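Local coordinates for adenylate isopentenyltransferase (Humulus lupulus, PDB 3A8T), which transfers an isopentenyl group from dimethylallyl diphosphate to ATP, ADP or AMP, a step in cytokinin biosynthesis, at residues L110-G120 / S141-F151. Sequence-based numbering, arbitrary orientation.
With ATP (adenosine-5'-triphosphate), chain B.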
ATOM      1  N   LEU A 110      -1.077  -7.627  13.361  1.00 35.62           N
ATOM      2  CA  LEU A 110      -0.298  -8.702  12.773  1.00 33.68           C
ATOM      3  C   LEU A 110       1.083  -8.161  12.946  1.00 32.25           C
ATOM      4  O   LEU A 110       1.466  -7.266  12.223  1.00 30.24           O
ATOM      5  CB  LEU A 110      -0.522  -8.846  11.267  1.00 33.66           C
ATOM      6  CG  LEU A 110       0.327 -10.038  10.778  1.00 34.33           C
ATOM      7  CD1 LEU A 110      -0.334 -11.310  11.326  1.00 31.67           C
ATOM      8  CD2 LEU A 110       0.462 -10.115   9.255  1.00 30.74           C
ATOM      9  N   THR A 111       1.831  -8.684  13.902  1.00 31.51           N
ATOM     10  CA  THR A 111       3.178  -8.183  14.117  1.00 30.98           C
ATOM     11  C   THR A 111       4.109  -8.571  12.986  1.00 30.01           C
ATOM     12  O   THR A 111       3.818  -9.457  12.217  1.00 28.99           O
ATOM     13  CB  THR A 111       3.790  -8.769  15.362  1.00 33.87           C
ATOM     14  OG1 THR A 111       4.081 -10.169  15.106  1.00 36.20           O
ATOM     15  CG2 THR A 111       2.837  -8.578  16.598  1.00 31.43           C
ATOM     16  N   PRO A 112       5.253  -7.893  12.886  1.00 30.42           N
ATOM     17  CA  PRO A 112       6.267  -8.149  11.858  1.00 32.06           C
ATOM     18  C   PRO A 112       6.807  -9.574  11.975  1.00 32.73           C
ATOM     19  O   PRO A 112       7.241 -10.186  10.983  1.00 32.95           O
ATOM     20  CB  PRO A 112       7.317  -7.107  12.163  1.00 32.66           C
ATOM     21  CG  PRO A 112       6.484  -6.004  12.753  1.00 31.28           C
ATOM     22  CD  PRO A 112       5.591  -6.696  13.660  1.00 28.90           C
ATOM     23  N   ALA A 113       6.767 -10.103  13.193  1.00 32.95           N
ATOM     24  CA  ALA A 113       7.212 -11.479  13.416  1.00 33.68           C
ATOM     25  C   ALA A 113       6.137 -12.450  12.902  1.00 33.32           C
ATOM     26  O   ALA A 113       6.462 -13.485  12.360  1.00 32.70           O
ATOM     27  CB  ALA A 113       7.475 -11.697  14.878  1.00 33.46           C
ATOM     28  N   ASP A 114       4.863 -12.097  13.086  1.00 34.13           N
ATOM     29  CA  ASP A 114       3.750 -12.901  12.597  1.00 32.62           C
ATOM     30  C   ASP A 114       3.884 -12.949  11.079  1.00 31.39           C
ATOM     31  O   ASP A 114       3.710 -14.015  10.445  1.00 32.14           O
ATOM     32  CB  ASP A 114       2.401 -12.248  12.924  1.00 36.20           C
ATOM     33  CG  ASP A 114       2.156 -12.095  14.428  1.00 37.88           C
ATOM     34  OD1 ASP A 114       2.599 -13.004  15.149  1.00 38.62           O
ATOM     35  OD2 ASP A 114       1.504 -11.097  14.875  1.00 38.74           O
ATOM     36  N   PHE A 115       4.191 -11.791  10.504  1.00 27.21           N
ATOM     37  CA  PHE A 115       4.339 -11.670   9.068  1.00 24.44           C
ATOM     38  C   PHE A 115       5.463 -12.540   8.483  1.00 23.16           C
ATOM     39  O   PHE A 115       5.280 -13.212   7.467  1.00 23.35           O
ATOM     40  CB  PHE A 115       4.599 -10.216   8.681  1.00 23.55           C
ATOM     41  CG  PHE A 115       4.689 -10.011   7.198  1.00 21.90           C
ATOM     42  CD1 PHE A 115       3.551 -10.155   6.403  1.00 24.15           C
ATOM     43  CD2 PHE A 115       5.905  -9.769   6.595  1.00 20.50           C
ATOM     44  CE1 PHE A 115       3.634 -10.068   5.030  1.00 25.28           C
ATOM     45  CE2 PHE A 115       6.018  -9.682   5.247  1.00 21.74           C
ATOM     46  CZ  PHE A 115       4.890  -9.832   4.435  1.00 25.08           C
ATOM     47  N   ARG A 116       6.629 -12.472   9.106  1.00 22.43           N
ATOM     48  CA  ARG A 116       7.783 -13.268   8.694  1.00 23.42           C
ATOM     49  C   ARG A 116       7.377 -14.740   8.615  1.00 23.79           C
ATOM     50  O   ARG A 116       7.689 -15.441   7.649  1.00 25.63           O
ATOM     51  CB  ARG A 116       8.934 -13.078   9.698  1.00 22.68           C
ATOM     52  CG  ARG A 116      10.069 -14.070   9.594  1.00 24.98           C
ATOM     53  CD  ARG A 116      11.155 -13.785  10.632  1.00 24.36           C
ATOM     54  NE  ARG A 116      12.337 -14.627  10.389  1.00 28.20           N
ATOM     55  CZ  ARG A 116      13.313 -14.379   9.503  1.00 27.85           C
ATOM     56  NH1 ARG A 116      13.304 -13.277   8.741  1.00 26.01           N
ATOM     57  NH2 ARG A 116      14.277 -15.272   9.339  1.00 24.25           N
ATOM     58  N   SER A 117       6.646 -15.190   9.618  1.00 23.25           N
ATOM     59  CA  SER A 117       6.213 -16.566   9.649  1.00 24.32           C
ATOM     60  C   SER A 117       5.224 -16.919   8.507  1.00 25.31           C
ATOM     61  O   SER A 117       5.458 -17.850   7.702  1.00 24.87           O
ATOM     62  CB  SER A 117       5.603 -16.833  10.999  1.00 23.59           C
ATOM     63  OG  SER A 117       4.745 -17.926  10.916  1.00 26.45           O
ATOM     64  N   LEU A 118       4.116 -16.183   8.464  1.00 25.26           N
ATOM     65  CA  LEU A 118       3.096 -16.369   7.435  1.00 24.95           C
ATOM     66  C   LEU A 118       3.649 -16.250   6.013  1.00 23.23           C
ATOM     67  O   LEU A 118       3.395 -17.109   5.194  1.00 24.17           O
ATOM     68  CB  LEU A 118       1.954 -15.345   7.604  1.00 23.75           C
ATOM     69  CG  LEU A 118       1.015 -15.611   8.773  1.00 26.06           C
ATOM     70  CD1 LEU A 118      -0.160 -14.638   8.812  1.00 23.14           C
ATOM     71  CD2 LEU A 118       0.531 -17.007   8.644  1.00 23.07           C
ATOM     72  N   ALA A 119       4.419 -15.196   5.744  1.00 21.97           N
ATOM     73  CA  ALA A 119       4.981 -14.953   4.406  1.00 19.49           C
ATOM     74  C   ALA A 119       6.140 -15.868   3.967  1.00 18.77           C
ATOM     75  O   ALA A 119       6.304 -16.170   2.781  1.00 16.55           O
ATOM     76  CB  ALA A 119       5.379 -13.518   4.319  1.00 18.78           C
ATOM     77  N   GLY A 120       6.978 -16.255   4.918  1.00 19.16           N
ATOM     78  CA  GLY A 120       8.031 -17.198   4.603  1.00 20.84           C
ATOM     79  C   GLY A 120       7.373 -18.502   4.149  1.00 22.27           C
ATOM     80  O   GLY A 120       7.884 -19.173   3.245  1.00 23.74           O
ATOM     81  N   SER A 141       9.040  -2.310   7.343  1.00 29.43           N
ATOM     82  CA  SER A 141       9.194  -3.130   8.531  1.00 28.08           C
ATOM     83  C   SER A 141       8.793  -4.598   8.232  1.00 29.37           C
ATOM     84  O   SER A 141       9.354  -5.538   8.827  1.00 31.36           O
ATOM     85  CB  SER A 141       8.344  -2.596   9.685  1.00 28.87           C
ATOM     86  OG  SER A 141       6.961  -2.967   9.581  1.00 28.52           O
ATOM     87  N   PHE A 142       7.825  -4.809   7.341  1.00 27.50           N
ATOM     88  CA  PHE A 142       7.415  -6.164   6.988  1.00 25.73           C
ATOM     89  C   PHE A 142       8.388  -6.744   5.990  1.00 25.30           C
ATOM     90  O   PHE A 142       8.743  -7.908   6.081  1.00 26.82           O
ATOM     91  CB  PHE A 142       5.985  -6.204   6.409  1.00 25.10           C
ATOM     92  CG  PHE A 142       4.886  -6.358   7.463  1.00 22.93           C
ATOM     93  CD1 PHE A 142       5.139  -6.107   8.814  1.00 22.18           C
ATOM     94  CD2 PHE A 142       3.600  -6.771   7.102  1.00 22.05           C
ATOM     95  CE1 PHE A 142       4.132  -6.276   9.781  1.00 19.87           C
ATOM     96  CE2 PHE A 142       2.608  -6.926   8.075  1.00 20.60           C
ATOM     97  CZ  PHE A 142       2.884  -6.684   9.403  1.00 18.79           C
ATOM     98  N   ILE A 143       8.822  -5.939   5.036  1.00 24.36           N
ATOM     99  CA  ILE A 143       9.770  -6.426   4.062  1.00 24.63           C
ATOM    100  C   ILE A 143      11.062  -6.876   4.768  1.00 26.44           C
ATOM    101  O   ILE A 143      11.592  -7.950   4.492  1.00 27.71           O
ATOM    102  CB  ILE A 143      10.116  -5.353   3.047  1.00 23.59           C
ATOM    103  CG1 ILE A 143       8.894  -5.017   2.174  1.00 23.04           C
ATOM    104  CG2 ILE A 143      11.244  -5.830   2.176  1.00 21.33           C
ATOM    105  CD1 ILE A 143       8.963  -3.620   1.473  1.00 19.72           C
ATOM    106  N   HIS A 144      11.573  -6.056   5.669  1.00 27.66           N
ATOM    107  CA  HIS A 144      12.800  -6.390   6.414  1.00 28.80           C
ATOM    108  C   HIS A 144      12.651  -7.608   7.333  1.00 27.76           C
ATOM    109  O   HIS A 144      13.477  -8.512   7.312  1.00 28.44           O
ATOM    110  CB  HIS A 144      13.293  -5.147   7.195  1.00 30.78           C
ATOM    111  CG  HIS A 144      14.074  -5.466   8.428  1.00 34.46           C
ATOM    112  ND1 HIS A 144      13.468  -5.771   9.636  1.00 36.99           N
ATOM    113  CD2 HIS A 144      15.405  -5.563   8.645  1.00 32.95           C
ATOM    114  CE1 HIS A 144      14.389  -6.046  10.540  1.00 33.74           C
ATOM    115  NE2 HIS A 144      15.572  -5.928   9.964  1.00 35.54           N
ATOM    116  N   ALA A 145      11.599  -7.642   8.133  1.00 28.52           N
ATOM    117  CA  ALA A 145      11.382  -8.772   9.014  1.00 27.88           C
ATOM    118  C   ALA A 145      11.424 -10.076   8.216  1.00 28.86           C
ATOM    119  O   ALA A 145      12.071 -11.040   8.628  1.00 29.32           O
ATOM    120  CB  ALA A 145      10.039  -8.653   9.713  1.00 26.98           C
ATOM    121  N   LEU A 146      10.738 -10.089   7.078  1.00 27.92           N
ATOM    122  CA  LEU A 146      10.677 -11.274   6.257  1.00 28.66           C
ATOM    123  C   LEU A 146      11.976 -11.677   5.599  1.00 29.66           C
ATOM    124  O   LEU A 146      12.315 -12.845   5.615  1.00 30.65           O
ATOM    125  CB  LEU A 146       9.620 -11.126   5.164  1.00 28.68           C
ATOM    126  CG  LEU A 146       9.650 -12.241   4.101  1.00 27.94           C
ATOM    127  CD1 LEU A 146       9.116 -13.550   4.709  1.00 26.80           C
ATOM    128  CD2 LEU A 146       8.801 -11.856   2.938  1.00 27.29           C
ATOM    129  N   LEU A 147      12.713 -10.714   5.049  1.00 31.22           N
ATOM    130  CA  LEU A 147      13.934 -10.987   4.301  1.00 31.34           C
ATOM    131  C   LEU A 147      15.232 -11.289   5.050  1.00 33.40           C
ATOM    132  O   LEU A 147      16.057 -12.027   4.513  1.00 35.19           O
ATOM    133  CB  LEU A 147      14.190  -9.855   3.296  1.00 30.41           C
ATOM    134  CG  LEU A 147      13.139  -9.604   2.198  1.00 29.31           C
ATOM    135  CD1 LEU A 147      13.695  -8.615   1.190  1.00 28.94           C
ATOM    136  CD2 LEU A 147      12.786 -10.888   1.500  1.00 27.58           C
ATOM    137  N   VAL A 148      15.445 -10.750   6.248  1.00 33.74           N
ATOM    138  CA  VAL A 148      16.706 -11.043   6.938  1.00 36.44           C
ATOM    139  C   VAL A 148      16.957 -12.523   7.343  1.00 38.15           C
ATOM    140  O   VAL A 148      16.061 -13.363   7.409  1.00 37.12           O
ATOM    141  CB  VAL A 148      16.944 -10.160   8.234  1.00 35.47           C
ATOM    142  CG1 VAL A 148      17.110  -8.679   7.858  1.00 36.48           C
ATOM    143  CG2 VAL A 148      15.849 -10.375   9.230  1.00 34.08           C
ATOM    144  N   ASP A 149      18.220 -12.808   7.594  1.00 41.35           N
ATOM    145  CA  ASP A 149      18.647 -14.123   8.003  1.00 45.47           C
ATOM    146  C   ASP A 149      18.245 -14.432   9.439  1.00 45.62           C
ATOM    147  O   ASP A 149      17.794 -15.522   9.750  1.00 43.99           O
ATOM    148  CB  ASP A 149      20.150 -14.233   7.843  1.00 48.98           C
ATOM    149  CG  ASP A 149      20.530 -15.436   7.047  1.00 52.60           C
ATOM    150  OD1 ASP A 149      19.939 -16.515   7.336  1.00 53.51           O
ATOM    151  OD2 ASP A 149      21.402 -15.294   6.144  1.00 55.62           O
ATOM    152  N   ARG A 150      18.440 -13.470  10.321  1.00 47.53           N
ATOM    153  CA  ARG A 150      18.035 -13.662  11.700  1.00 51.13           C
ATOM    154  C   ARG A 150      17.179 -12.456  12.053  1.00 51.15           C
ATOM    155  O   ARG A 150      17.610 -11.314  11.949  1.00 50.95           O
ATOM    156  CB  ARG A 150      19.241 -13.780  12.648  1.00 53.16           C
ATOM    157  CG  ARG A 150      19.958 -15.130  12.619  1.00 56.03           C
ATOM    158  CD  ARG A 150      20.363 -15.582  14.038  1.00 58.80           C
ATOM    159  NE  ARG A 150      19.169 -15.849  14.867  1.00 62.64           N
ATOM    160  CZ  ARG A 150      19.032 -16.862  15.735  1.00 62.43           C
ATOM    161  NH1 ARG A 150      20.022 -17.735  15.912  1.00 61.54           N
ATOM    162  NH2 ARG A 150      17.895 -17.005  16.414  1.00 60.94           N
ATOM    163  N   PHE A 151      15.948 -12.707  12.455  1.00 51.75           N
ATOM    164  CA  PHE A 151      15.109 -11.588  12.760  1.00 52.88           C
ATOM    165  C   PHE A 151      15.279 -11.120  14.185  1.00 54.93           C
ATOM    166  O   PHE A 151      15.245 -11.922  15.113  1.00 55.72           O
ATOM    167  CB  PHE A 151      13.640 -11.904  12.472  1.00 50.32           C
ATOM    168  CG  PHE A 151      12.737 -10.715  12.656  1.00 47.79           C
ATOM    169  CD1 PHE A 151      13.093  -9.481  12.131  1.00 46.16           C
ATOM    170  CD2 PHE A 151      11.582 -10.806  13.418  1.00 45.59           C
ATOM    171  CE1 PHE A 151      12.319  -8.360  12.376  1.00 46.10           C
ATOM    172  CE2 PHE A 151      10.812  -9.686  13.658  1.00 44.93           C
ATOM    173  CZ  PHE A 151      11.180  -8.466  13.143  1.00 44.38           C
TER
HETATM  174  PG  ATP B 800       6.108   2.214  10.698  1.00 48.05           P
HETATM  175  O1G ATP B 800       6.706   0.997  11.331  1.00 48.83           O
HETATM  176  O2G ATP B 800       4.688   2.505  11.444  1.00 47.02           O
HETATM  177  O3G ATP B 800       7.068   3.493  10.911  1.00 48.63           O
HETATM  178  PB  ATP B 800       6.140   0.594   8.470  1.00 31.98           P
HETATM  179  O1B ATP B 800       7.461   0.434   7.942  1.00 34.73           O
HETATM  180  O2B ATP B 800       5.935  -0.458   9.594  1.00 34.85           O
HETATM  181  O3B ATP B 800       5.915   2.065   9.049  1.00 41.04           O
HETATM  182  PA  ATP B 800       4.321   1.485   6.508  1.00 28.06           P
HETATM  183  O1A ATP B 800       5.164   2.625   6.179  1.00 25.62           O
HETATM  184  O2A ATP B 800       3.783   0.886   5.098  1.00 29.31           O
HETATM  185  O3A ATP B 800       5.088   0.246   7.281  1.00 32.49           O
HETATM  186  O5' ATP B 800       2.962   1.917   7.291  1.00 28.79           O
HETATM  187  C5' ATP B 800       3.165   2.893   8.275  1.00 26.02           C
HETATM  188  C4' ATP B 800       1.824   3.561   8.506  1.00 25.79           C
HETATM  189  O4' ATP B 800       1.378   4.136   7.272  1.00 25.90           O
HETATM  190  C3' ATP B 800       0.682   2.599   8.918  1.00 26.66           C
HETATM  191  O3' ATP B 800       0.660   2.414  10.331  1.00 29.71           O
HETATM  192  C2' ATP B 800      -0.563   3.316   8.371  1.00 24.24           C
HETATM  193  O2' ATP B 800      -1.021   4.250   9.286  1.00 26.76           O
HETATM  194  C1' ATP B 800      -0.089   4.002   7.111  1.00 24.27           C
HETATM  195  N9  ATP B 800      -0.415   3.181   5.912  1.00 24.81           N
HETATM  196  C8  ATP B 800       0.434   2.291   5.257  1.00 26.13           C
HETATM  197  N7  ATP B 800      -0.209   1.656   4.298  1.00 28.54           N
HETATM  198  C5  ATP B 800      -1.501   2.088   4.263  1.00 27.22           C
HETATM  199  C6  ATP B 800      -2.686   1.792   3.479  1.00 27.05           C
HETATM  200  N6  ATP B 800      -2.689   0.858   2.474  1.00 25.58           N
HETATM  201  N1  ATP B 800      -3.819   2.466   3.767  1.00 25.98           N
HETATM  202  C2  ATP B 800      -3.862   3.375   4.731  1.00 25.07           C
HETATM  203  N3  ATP B 800      -2.803   3.682   5.484  1.00 23.79           N
HETATM  204  C4  ATP B 800      -1.634   3.088   5.305  1.00 24.83           C
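Val148 O, where the chain leaves helix 140-147, is gripped end-on by both terminal nitrogens of Arg116: NH1 at 3.1 Å and NH2 at 3.2 Å, arriving from the same face of the carbonyl plane. NH1 also donates to Ala145 O, 2.6 Å away and nearly in line with that C=O bond, and both acceptors lie close to the guanidinium plane. Arg116 gets there with CG anti to its backbone N (chi1 166°) and the chain extended as far as NE; Phe151 CB lies over one guanidinium face and 3.6 Å from Arg116 CD. The arginine thus ties a carbonyl of the last helical turn to the first residue beyond it. With alanine in place of Arg116, the carbonyls of Ala145 and Val148 would probably lose these donors, and the turn toward Phe151 is likely to become freer to move.

At the other end of the contact Phe115 and Phe142 form an offset stack, centroids 4.4 Å apart and planes at 12°, with Phe115 CB centred over the Phe142 ring. Leu110 O meets the edge of that ring at CZ, while Pro112 packs against CE1. Between the two ends, Leu146 is a knob among Phe115, Arg116, Ala119 and Gly120, its CD1 3.8 Å from Ala119 CB.

Ser141 binds the ATP beta-phosphate, OG to O2B at 2.7 Å and its backbone N to O1B. The axes of 112-120 and 141-147 approach to 8.2 Å and cross at -60°. In this P-loop NTPase-type fold of the IPP transferases, helix 140-147 follows strand 132-136, brings Ser141 to the phosphates and rests on the parallel sheet through Ile143, Leu146 and Leu147, with helix 112-128 packed against helix 140-147.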